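Local coordinates for protein alpha,alpha-trehalose-phosphate synthase (UDP-forming) (Burkholderia xenovorans, PDB 5HXA) that belongs to glycosyltransferase family 20 and is built on the GT-B fold, with two Rossmann-like domains joined in one chain, at residues I164-P167 and V171-T174; F205-R208 and T213-E216; E287-N292 and A421-L426; P389-L394 and L426-A431. All coordinates share one frame; numbering follows the deposited sequence.

Contact 1 of 4, residues I164-P167 and V171-T174; sequences IPFP and VLRT
V171, whose side chain packs on P167, has a carbonyl oxygen gripped twice by T174. T174 OG1 donates to V171 O at 2.7 Å, coming in nearly along the C=O axis (162°). The backbone N of T174 adds a second bond to the same oxygen, at 3.1 Å. Both bonds hold T174 against V171, where the chain runs on from short helix 169-172 in the N-terminal Rossmann-like domain of the GT-B fold. The chain arrives from strand 158-161, runs through I164-P167 and enters the short helix, so the proline-rich loop packs on the helix that follows it. The contact itself is apolar and buried. P167 CB lies 3.7 Å from V171 CG1. The P167 ring and the L172 side chain cross at about a right angle, with P167 CG 4.1 Å from L172 CD1. F166 is fixed on the helix 196-208 side: its N bonds D198 OD1 and its O bonds S201 OG. Its ring also meets F97 and F202 edge-to-face. R173 and T174 pack on F397 and F413 of the second subunit. L172 has CG anti to its own N (chi1 -179°), which sets both methyls against the CZ end of the F166 ring. There CD2 is 3.8 Å from F166 CZ, and CD1 touches the same ring carbon at 4.0 Å.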
loop_
_atom_site.group_PDB
_atom_site.type_symbol
_atom_site.label_atom_id
_atom_site.label_comp_id
_atom_site.label_asym_id
_atom_site.label_seq_id
_atom_site.Cartn_x
_atom_site.Cartn_y
_atom_site.Cartn_z
ATOM N N ILE A 164 2.741 16.212 0.951
ATOM C CA ILE A 164 1.969 14.973 1.042
ATOM C C ILE A 164 2.893 13.871 1.574
ATOM O O ILE A 164 4.099 14.113 1.724
ATOM C CB ILE A 164 1.344 14.639 -0.328
ATOM C CG1 ILE A 164 2.424 14.308 -1.362
ATOM C CG2 ILE A 164 0.459 15.809 -0.832
ATOM C CD1 ILE A 164 1.841 13.702 -2.659
ATOM N N PRO A 165 2.399 12.672 1.909
ATOM C CA PRO A 165 3.300 11.628 2.418
ATOM C C PRO A 165 4.353 11.235 1.391
ATOM O O PRO A 165 4.165 11.389 0.184
ATOM C CB PRO A 165 2.362 10.438 2.705
ATOM C CG PRO A 165 0.972 11.029 2.778
ATOM C CD PRO A 165 1.002 12.194 1.822
ATOM N N PHE A 166 5.475 10.702 1.889
ATOM C CA PHE A 166 6.456 10.058 1.021
ATOM C C PHE A 166 6.397 8.557 1.270
ATOM O O PHE A 166 6.756 8.104 2.367
ATOM C CB PHE A 166 7.880 10.586 1.249
ATOM C CG PHE A 166 8.843 10.150 0.167
ATOM C CD1 PHE A 166 8.885 10.828 -1.051
ATOM C CD2 PHE A 166 9.653 9.025 0.336
ATOM C CE1 PHE A 166 9.748 10.419 -2.077
ATOM C CE2 PHE A 166 10.515 8.607 -0.686
ATOM C CZ PHE A 166 10.562 9.316 -1.897
ATOM N N PRO A 167 5.947 7.752 0.305
ATOM C CA PRO A 167 5.629 6.356 0.607
ATOM C C PRO A 167 6.885 5.518 0.801
ATOM O O PRO A 167 7.936 5.778 0.207
ATOM C CB PRO A 167 4.836 5.901 -0.631
ATOM C CG PRO A 167 5.445 6.719 -1.766
ATOM C CD PRO A 167 5.685 8.094 -1.112
ATOM N N VAL A 171 6.259 0.601 -1.639
ATOM C CA VAL A 171 5.187 1.283 -2.360
ATOM C C VAL A 171 5.749 2.229 -3.406
ATOM O O VAL A 171 5.262 2.258 -4.539
ATOM C CB VAL A 171 4.266 2.018 -1.363
ATOM C CG1 VAL A 171 3.256 2.931 -2.094
ATOM C CG2 VAL A 171 3.541 1.008 -0.473
ATOM N N LEU A 172 6.775 3.004 -3.032
ATOM C CA LEU A 172 7.438 3.901 -3.977
ATOM C C LEU A 172 7.915 3.169 -5.226
ATOM O O LEU A 172 7.827 3.705 -6.339
ATOM C CB LEU A 172 8.637 4.584 -3.301
ATOM C CG LEU A 172 9.410 5.571 -4.184
ATOM C CD1 LEU A 172 8.593 6.835 -4.343
ATOM C CD2 LEU A 172 10.775 5.880 -3.591
ATOM N N ARG A 173 8.447 1.951 -5.065
ATOM C CA ARG A 173 9.047 1.276 -6.210
ATOM C C ARG A 173 8.017 0.818 -7.236
ATOM O O ARG A 173 8.412 0.388 -8.328
ATOM C CB ARG A 173 9.908 0.090 -5.747
ATOM C CG ARG A 173 9.167 -1.099 -5.120
ATOM C CD ARG A 173 10.177 -2.043 -4.422
ATOM N NE ARG A 173 9.596 -3.320 -4.005
ATOM C CZ ARG A 173 9.713 -4.454 -4.691
ATOM N NH1 ARG A 173 10.392 -4.476 -5.833
ATOM N NH2 ARG A 173 9.147 -5.566 -4.244
ATOM N N THR A 174 6.719 0.925 -6.937
ATOM C CA THR A 174 5.716 0.635 -7.958
ATOM C C THR A 174 5.650 1.736 -9.016
ATOM O O THR A 174 5.151 1.487 -10.119
ATOM C CB THR A 174 4.326 0.413 -7.334
ATOM O OG1 THR A 174 3.852 1.618 -6.716
ATOM C CG2 THR A 174 4.369 -0.720 -6.295
#

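Contact 2 of 4, residues F205-R208 and T213-E216; sequences FIER and TSSE
This is a polar, partly water-mediated contact at the sheet edge of the N-terminal Rossmann-like domain. It closes the turn between the C-terminal end of helix 196-208 and strand 212-214, an outermost strand of the mixed sheet. One carboxylate oxygen, E207 OE1, does most of the work. A water donates to E207 OE1 at 2.6 Å and accepts from S214 N at 2.9 Å, so it bridges helix and strand. S214 N also reaches E207 OE1 directly, but that bond is weak, with a length of 3.4 Å and an N-H...O angle of 129°. The E207 chain is extended beyond CG, which carries the carboxylate out to the strand. On the strand, T213 pairs through its backbone with H221 of strand 219-222. I206 packs on V182 and A222; across the contact its CG2 only comes within 4.4 Å of T213 N. R208, at the helix end, forms a salt bridge with D204 of the second subunit. S214 OG lies beside its own N (chi1 -82°), which brings it to 3.0 Å from E207 OE1.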
loop_
_atom_site.group_PDB
_atom_site.type_symbol
_atom_site.label_atom_id
_atom_site.label_comp_id
_atom_site.label_asym_id
_atom_site.label_seq_id
_atom_site.Cartn_x
_atom_site.Cartn_y
_atom_site.Cartn_z
ATOM N N PHE A 205 14.881 4.365 1.502
ATOM C CA PHE A 205 15.068 4.014 0.099
ATOM C C PHE A 205 16.531 4.156 -0.282
ATOM O O PHE A 205 17.121 3.268 -0.916
ATOM C CB PHE A 205 14.202 4.887 -0.816
ATOM C CG PHE A 205 14.424 4.588 -2.273
ATOM C CD1 PHE A 205 13.713 3.571 -2.900
ATOM C CD2 PHE A 205 15.414 5.260 -2.995
ATOM C CE1 PHE A 205 13.952 3.253 -4.240
ATOM C CE2 PHE A 205 15.651 4.955 -4.322
ATOM C CZ PHE A 205 14.918 3.953 -4.949
ATOM N N ILE A 206 17.129 5.270 0.125
ATOM C CA ILE A 206 18.503 5.579 -0.253
ATOM C C ILE A 206 19.464 4.563 0.349
ATOM O O ILE A 206 20.339 4.028 -0.344
ATOM C CB ILE A 206 18.832 7.025 0.167
ATOM C CG1 ILE A 206 18.128 7.988 -0.798
ATOM C CG2 ILE A 206 20.354 7.289 0.234
ATOM C CD1 ILE A 206 18.203 9.411 -0.391
ATOM N N GLU A 207 19.308 4.270 1.642
ATOM C CA GLU A 207 20.240 3.355 2.296
ATOM C C GLU A 207 20.048 1.926 1.809
ATOM O O GLU A 207 21.020 1.223 1.516
ATOM C CB GLU A 207 20.071 3.420 3.817
ATOM C CG GLU A 207 20.511 4.738 4.432
ATOM C CD GLU A 207 20.417 4.733 5.953
ATOM O OE1 GLU A 207 21.236 5.402 6.603
ATOM O OE2 GLU A 207 19.524 4.054 6.498
ATOM N N ARG A 208 18.799 1.468 1.727
ATOM C CA ARG A 208 18.571 0.067 1.394
ATOM C C ARG A 208 18.819 -0.215 -0.078
ATOM O O ARG A 208 19.150 -1.352 -0.430
ATOM C CB ARG A 208 17.157 -0.342 1.830
ATOM C CG ARG A 208 17.047 -0.235 3.343
ATOM C CD ARG A 208 15.679 -0.545 3.950
ATOM N NE ARG A 208 15.866 -0.711 5.395
ATOM C CZ ARG A 208 14.902 -0.957 6.279
ATOM N NH1 ARG A 208 13.649 -1.066 5.882
ATOM N NH2 ARG A 208 15.203 -1.095 7.566
ATOM N N THR A 213 24.253 7.143 2.235
ATOM C CA THR A 213 24.341 6.837 3.654
ATOM C C THR A 213 23.832 8.029 4.453
ATOM O O THR A 213 23.799 9.160 3.966
ATOM C CB THR A 213 25.791 6.508 4.072
ATOM O OG1 THR A 213 26.648 7.593 3.687
ATOM C CG2 THR A 213 26.290 5.230 3.388
ATOM N N SER A 214 23.436 7.760 5.694
ATOM C CA SER A 214 23.102 8.809 6.649
ATOM C C SER A 214 24.364 9.311 7.326
ATOM O O SER A 214 25.299 8.546 7.576
ATOM C CB SER A 214 22.131 8.299 7.715
ATOM O OG SER A 214 20.811 8.317 7.233
ATOM N N SER A 215 24.387 10.610 7.613
ATOM C CA SER A 215 25.523 11.223 8.288
ATOM C C SER A 215 25.005 11.860 9.578
ATOM O O SER A 215 23.945 11.463 10.070
ATOM C CB SER A 215 26.211 12.231 7.356
ATOM O OG SER A 215 27.351 12.820 7.953
ATOM N N GLU A 216 25.721 12.837 10.123
ATOM C CA GLU A 216 25.349 13.497 11.369
ATOM C C GLU A 216 24.356 14.631 11.112
ATOM O O GLU A 216 24.276 15.176 10.012
ATOM C CB GLU A 216 26.597 14.055 12.066
ATOM C CG GLU A 216 27.371 15.066 11.204
ATOM C CD GLU A 216 28.388 15.892 11.992
ATOM O OE1 GLU A 216 28.887 15.424 13.038
ATOM O OE2 GLU A 216 28.679 17.021 11.560
HETATM O O HOH W 1 23.775 4.967 6.470
#

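Contact 3 of 4, residues E287-N292 and A421-L426; sequences ERLLLN and ALERAL. With EDO (1,2-ethanediol), chain F.
L289 carries the direct contact with helix 415-426, and its two methyls divide the work. CD1 lies 3.8 Å from E423 CB. CD2 touches CD1 of L426 at 3.9 Å and CB of L422 at 4.2 Å. The leucine thus sits among three side chains of one helix, and no hydrogen bond joins the two segments directly. CG of L289 is anti to the backbone N (chi1 163°), which sends the branched end across to the other helix. Beside this apolar contact a water joins the two helices. It accepts from N292 ND2 at 3.1 Å and donates to E423 OE2 at 2.8 Å. E423 therefore gives its CB to the apolar contact and its carboxylate to the water. On the solvent side, R424 NH2 donates to O1 of a 1,2-ethanediol at 3.1 Å; this oxygen lies at the edge of the guanidinium, in its plane, and the diol also bonds E432. The segment axes cross at -70° and come within 10.1 Å. Further out, E287 forms salt bridges with R329 and R333 of helix 314-334, and R288 NH1 bonds S416 OG. L290 and L291 pack on F334 of helix 314-334. A421 and A425 rest on V393 of strand 391-395, so helix 415-426 joins helix 279-292 to the central parallel sheet of the C-terminal Rossmann-like domain.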
loop_
_atom_site.group_PDB
_atom_site.type_symbol
_atom_site.label_atom_id
_atom_site.label_comp_id
_atom_site.label_asym_id
_atom_site.label_seq_id
_atom_site.Cartn_x
_atom_site.Cartn_y
_atom_site.Cartn_z
ATOM N N GLU A 287 -23.085 5.884 10.901
ATOM C CA GLU A 287 -24.157 4.888 10.904
ATOM C C GLU A 287 -24.006 3.899 12.055
ATOM O O GLU A 287 -24.992 3.555 12.724
ATOM C CB GLU A 287 -24.187 4.118 9.574
ATOM C CG GLU A 287 -25.190 2.950 9.608
ATOM C CD GLU A 287 -25.309 2.236 8.279
ATOM O OE1 GLU A 287 -24.253 1.901 7.705
ATOM O OE2 GLU A 287 -26.453 2.025 7.807
ATOM N N ARG A 288 -22.780 3.416 12.293
ATOM C CA ARG A 288 -22.572 2.466 13.382
ATOM C C ARG A 288 -22.871 3.110 14.736
ATOM O O ARG A 288 -23.407 2.454 15.640
ATOM C CB ARG A 288 -21.138 1.915 13.346
ATOM C CG ARG A 288 -20.907 0.751 14.320
ATOM C CD ARG A 288 -19.734 -0.144 13.889
ATOM N NE ARG A 288 -19.975 -0.779 12.589
ATOM C CZ ARG A 288 -19.180 -1.692 12.038
ATOM N NH1 ARG A 288 -18.096 -2.106 12.676
ATOM N NH2 ARG A 288 -19.485 -2.214 10.857
ATOM N N LEU A 289 -22.537 4.392 14.892
ATOM C CA LEU A 289 -22.919 5.100 16.110
ATOM C C LEU A 289 -24.432 5.065 16.305
ATOM O O LEU A 289 -24.922 4.754 17.397
ATOM C CB LEU A 289 -22.410 6.542 16.061
ATOM C CG LEU A 289 -23.070 7.503 17.060
ATOM C CD1 LEU A 289 -22.577 7.248 18.492
ATOM C CD2 LEU A 289 -22.820 8.955 16.648
ATOM N N LEU A 290 -25.192 5.355 15.242
ATOM C CA LEU A 290 -26.648 5.359 15.354
ATOM C C LEU A 290 -27.198 3.974 15.672
ATOM O O LEU A 290 -28.237 3.857 16.334
ATOM C CB LEU A 290 -27.279 5.892 14.067
ATOM C CG LEU A 290 -26.892 7.329 13.716
ATOM C CD1 LEU A 290 -27.580 7.733 12.405
ATOM C CD2 LEU A 290 -27.270 8.290 14.843
ATOM N N LEU A 291 -26.525 2.917 15.211
ATOM C CA LEU A 291 -26.945 1.565 15.576
ATOM C C LEU A 291 -26.549 1.220 17.011
ATOM O O LEU A 291 -27.318 0.575 17.729
ATOM C CB LEU A 291 -26.347 0.552 14.600
ATOM C CG LEU A 291 -26.874 0.611 13.161
ATOM C CD1 LEU A 291 -25.973 -0.187 12.223
ATOM C CD2 LEU A 291 -28.317 0.095 13.094
ATOM N N ASN A 292 -25.344 1.615 17.435
ATOM C CA ASN A 292 -24.879 1.326 18.794
ATOM C C ASN A 292 -25.703 2.061 19.844
ATOM O O ASN A 292 -25.919 1.541 20.943
ATOM C CB ASN A 292 -23.415 1.742 18.980
ATOM C CG ASN A 292 -22.446 0.850 18.250
ATOM O OD1 ASN A 292 -22.805 -0.241 17.808
ATOM N ND2 ASN A 292 -21.188 1.315 18.125
ATOM N N ALA A 421 -15.499 6.374 19.380
ATOM C CA ALA A 421 -14.884 7.678 19.635
ATOM C C ALA A 421 -15.873 8.826 19.409
ATOM O O ALA A 421 -15.866 9.813 20.158
ATOM C CB ALA A 421 -13.644 7.857 18.754
ATOM N N LEU A 422 -16.730 8.725 18.385
ATOM C CA LEU A 422 -17.810 9.705 18.236
ATOM C C LEU A 422 -18.687 9.738 19.480
ATOM O O LEU A 422 -19.036 10.814 19.980
ATOM C CB LEU A 422 -18.670 9.392 17.000
ATOM C CG LEU A 422 -17.987 9.521 15.640
ATOM C CD1 LEU A 422 -18.959 9.099 14.533
ATOM C CD2 LEU A 422 -17.484 10.951 15.414
ATOM N N GLU A 423 -19.062 8.561 19.995
ATOM C CA GLU A 423 -19.891 8.518 21.202
ATOM C C GLU A 423 -19.162 9.129 22.394
ATOM O O GLU A 423 -19.745 9.901 23.168
ATOM C CB GLU A 423 -20.299 7.073 21.499
ATOM C CG GLU A 423 -21.340 6.949 22.597
ATOM C CD GLU A 423 -21.862 5.516 22.736
ATOM O OE1 GLU A 423 -22.644 5.256 23.680
ATOM O OE2 GLU A 423 -21.488 4.651 21.905
ATOM N N ARG A 424 -17.874 8.818 22.548
ATOM C CA ARG A 424 -17.100 9.408 23.639
ATOM C C ARG A 424 -17.019 10.923 23.496
ATOM O O ARG A 424 -17.157 11.660 24.483
ATOM C CB ARG A 424 -15.693 8.796 23.673
ATOM C CG ARG A 424 -14.827 9.271 24.857
ATOM C CD ARG A 424 -13.426 8.629 24.914
ATOM N NE ARG A 424 -12.745 9.019 26.153
ATOM C CZ ARG A 424 -11.533 8.616 26.524
ATOM N NH1 ARG A 424 -10.830 7.803 25.740
ATOM N NH2 ARG A 424 -11.023 9.025 27.696
ATOM N N ALA A 425 -16.774 11.405 22.274
ATOM C CA ALA A 425 -16.707 12.844 22.029
ATOM C C ALA A 425 -18.028 13.524 22.360
ATOM O O ALA A 425 -18.053 14.610 22.963
ATOM C CB ALA A 425 -16.338 13.112 20.562
ATOM N N LEU A 426 -19.139 12.915 21.946
ATOM C CA LEU A 426 -20.431 13.565 22.106
ATOM C C LEU A 426 -20.814 13.715 23.573
ATOM O O LEU A 426 -21.526 14.659 23.928
ATOM C CB LEU A 426 -21.514 12.767 21.373
ATOM C CG LEU A 426 -21.530 12.855 19.848
ATOM C CD1 LEU A 426 -22.444 11.773 19.269
ATOM C CD2 LEU A 426 -22.027 14.249 19.429
HETATM C C1 EDO F . -12.245 9.707 31.592
HETATM O O1 EDO F . -11.565 10.298 30.472
HETATM C C2 EDO F . -13.236 8.653 31.106
HETATM O O2 EDO F . -14.174 9.287 30.233
HETATM O O HOH W 2 -20.698 4.198 19.238
#

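Contact 4 of 4, residues P389-L394 and L426-A431; sequences PGVLVL and LSMPLA
In the C-terminal Rossmann-like domain of the GT-B fold, the start of strand 391-395 and the loop before it pack on a link between two helices. The strand belongs to the parallel sheet, and the link joins helix 415-426 to helix 430-446. P429 is the N-cap residue of the second helix. The contact has no hydrogen bond across it and rests on two apolar pairs. In the first, V391 and M428 meet through the sulfur and its methyl. V391 CG2 is 3.8 Å from M428 SD, and V391 CG1 is 4.0 Å from M428 CE. M428 has CG anti to its N (chi1 -167°) and then bends at the sulfur (chi3 -73°). That bend lays the methyl on the second branch of the valine. In the second pair P389 and L430 cross at about a right angle, with P389 CD 4.2 Å from L430 CD1. L430 is at the start of helix 430-446, and only the tip of its side chain gets to the proline. R433 of the same helix ties the two segments together from outside: its NH1 bonds P389 O and its NE bonds M428 O. The strand is held in the sheet by backbone bonds from V391 to Q362 and G364. The V391 side chain also touches helix 415-426, where V391 CG1 packs on the CB methyl of A425.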
loop_
_atom_site.group_PDB
_atom_site.type_symbol
_atom_site.label_atom_id
_atom_site.label_comp_id
_atom_site.label_asym_id
_atom_site.label_seq_id
_atom_site.Cartn_x
_atom_site.Cartn_y
_atom_site.Cartn_z
ATOM N N PRO A 389 -15.338 24.070 24.589
ATOM C CA PRO A 389 -14.738 23.571 23.348
ATOM C C PRO A 389 -15.266 22.207 22.924
ATOM O O PRO A 389 -15.620 21.355 23.742
ATOM C CB PRO A 389 -13.242 23.493 23.690
ATOM C CG PRO A 389 -13.222 23.202 25.164
ATOM C CD PRO A 389 -14.411 23.963 25.739
ATOM N N GLY A 390 -15.319 22.013 21.607
ATOM C CA GLY A 390 -15.642 20.720 21.039
ATOM C C GLY A 390 -14.465 19.753 21.118
ATOM O O GLY A 390 -13.389 20.059 21.645
ATOM N N VAL A 391 -14.680 18.559 20.566
ATOM C CA VAL A 391 -13.761 17.432 20.715
ATOM C C VAL A 391 -13.297 16.995 19.331
ATOM O O VAL A 391 -14.123 16.802 18.432
ATOM C CB VAL A 391 -14.437 16.255 21.445
ATOM C CG1 VAL A 391 -13.491 15.048 21.554
ATOM C CG2 VAL A 391 -14.925 16.689 22.819
ATOM N N LEU A 392 -11.992 16.779 19.179
ATOM C CA LEU A 392 -11.420 16.312 17.914
ATOM C C LEU A 392 -11.292 14.788 17.906
ATOM O O LEU A 392 -10.741 14.193 18.846
ATOM C CB LEU A 392 -10.038 16.944 17.671
ATOM C CG LEU A 392 -9.272 16.452 16.431
ATOM C CD1 LEU A 392 -10.000 16.771 15.115
ATOM C CD2 LEU A 392 -7.827 17.002 16.397
ATOM N N VAL A 393 -11.822 14.164 16.855
ATOM C CA VAL A 393 -11.623 12.750 16.552
ATOM C C VAL A 393 -10.724 12.693 15.320
ATOM O O VAL A 393 -11.062 13.260 14.270
ATOM C CB VAL A 393 -12.958 12.019 16.310
ATOM C CG1 VAL A 393 -12.705 10.556 15.873
ATOM C CG2 VAL A 393 -13.831 12.061 17.571
ATOM N N LEU A 394 -9.580 12.022 15.446
ATOM C CA LEU A 394 -8.482 12.169 14.500
ATOM C C LEU A 394 -7.921 10.817 14.077
ATOM O O LEU A 394 -7.661 9.949 14.916
ATOM C CB LEU A 394 -7.359 13.021 15.121
ATOM C CG LEU A 394 -6.144 13.311 14.239
ATOM C CD1 LEU A 394 -6.516 14.243 13.075
ATOM C CD2 LEU A 394 -5.076 13.945 15.104
ATOM N N LEU A 426 -19.139 12.915 21.946
ATOM C CA LEU A 426 -20.431 13.565 22.106
ATOM C C LEU A 426 -20.814 13.715 23.573
ATOM O O LEU A 426 -21.526 14.659 23.928
ATOM C CB LEU A 426 -21.514 12.767 21.373
ATOM C CG LEU A 426 -21.530 12.855 19.848
ATOM C CD1 LEU A 426 -22.444 11.773 19.269
ATOM C CD2 LEU A 426 -22.027 14.249 19.429
ATOM N N SER A 427 -20.375 12.798 24.432
ATOM C CA SER A 427 -20.785 12.801 25.832
ATOM C C SER A 427 -19.698 13.305 26.774
ATOM O O SER A 427 -19.855 13.208 27.998
ATOM C CB SER A 427 -21.225 11.397 26.254
ATOM O OG SER A 427 -20.180 10.465 26.061
ATOM N N MET A 428 -18.622 13.857 26.245
ATOM C CA MET A 428 -17.493 14.228 27.100
ATOM C C MET A 428 -17.839 15.433 27.974
ATOM O O MET A 428 -18.366 16.432 27.468
ATOM C CB MET A 428 -16.272 14.540 26.243
ATOM C CG MET A 428 -14.975 14.626 27.042
ATOM S SD MET A 428 -13.591 14.921 25.927
ATOM C CE MET A 428 -13.462 13.296 25.165
ATOM N N PRO A 429 -17.543 15.391 29.271
ATOM C CA PRO A 429 -17.826 16.545 30.138
ATOM C C PRO A 429 -16.922 17.738 29.853
ATOM O O PRO A 429 -15.787 17.610 29.389
ATOM C CB PRO A 429 -17.569 16.005 31.551
ATOM C CG PRO A 429 -17.518 14.510 31.413
ATOM C CD PRO A 429 -17.007 14.247 30.027
ATOM N N LEU A 430 -17.438 18.918 30.216
ATOM C CA LEU A 430 -16.744 20.185 29.971
ATOM C C LEU A 430 -15.300 20.183 30.481
ATOM O O LEU A 430 -14.384 20.626 29.777
ATOM C CB LEU A 430 -17.526 21.329 30.625
ATOM C CG LEU A 430 -16.952 22.746 30.536
ATOM C CD1 LEU A 430 -16.827 23.186 29.080
ATOM C CD2 LEU A 430 -17.857 23.714 31.300
ATOM N N ALA A 431 -15.074 19.730 31.719
ATOM C CA ALA A 431 -13.732 19.855 32.284
ATOM C C ALA A 431 -12.716 19.077 31.454
ATOM O O ALA A 431 -11.627 19.580 31.153
ATOM C CB ALA A 431 -13.709 19.388 33.745
#

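Overall arrangement
Along the chain, contact 1 comes first and closes a short loop after strand 158-161. Contact 2 follows in series and closes the turn from helix 196-208 to strand 212-214. Their centres are about 17 Å apart, and they touch where L172 CD2 packs on F205 CD1. Both belong to the N-terminal Rossmann-like domain. Contacts 3 and 4 belong to the C-terminal one. Contact 3 opens at helix 279-292 and closes at 421-426; contact 4 opens between these at 389-394 and closes at 426-431. The two therefore cross, and they share L426. Together they join helices 279-292, 415-426 and 430-446 to strand 391-395. Contact 1 does not touch either of them.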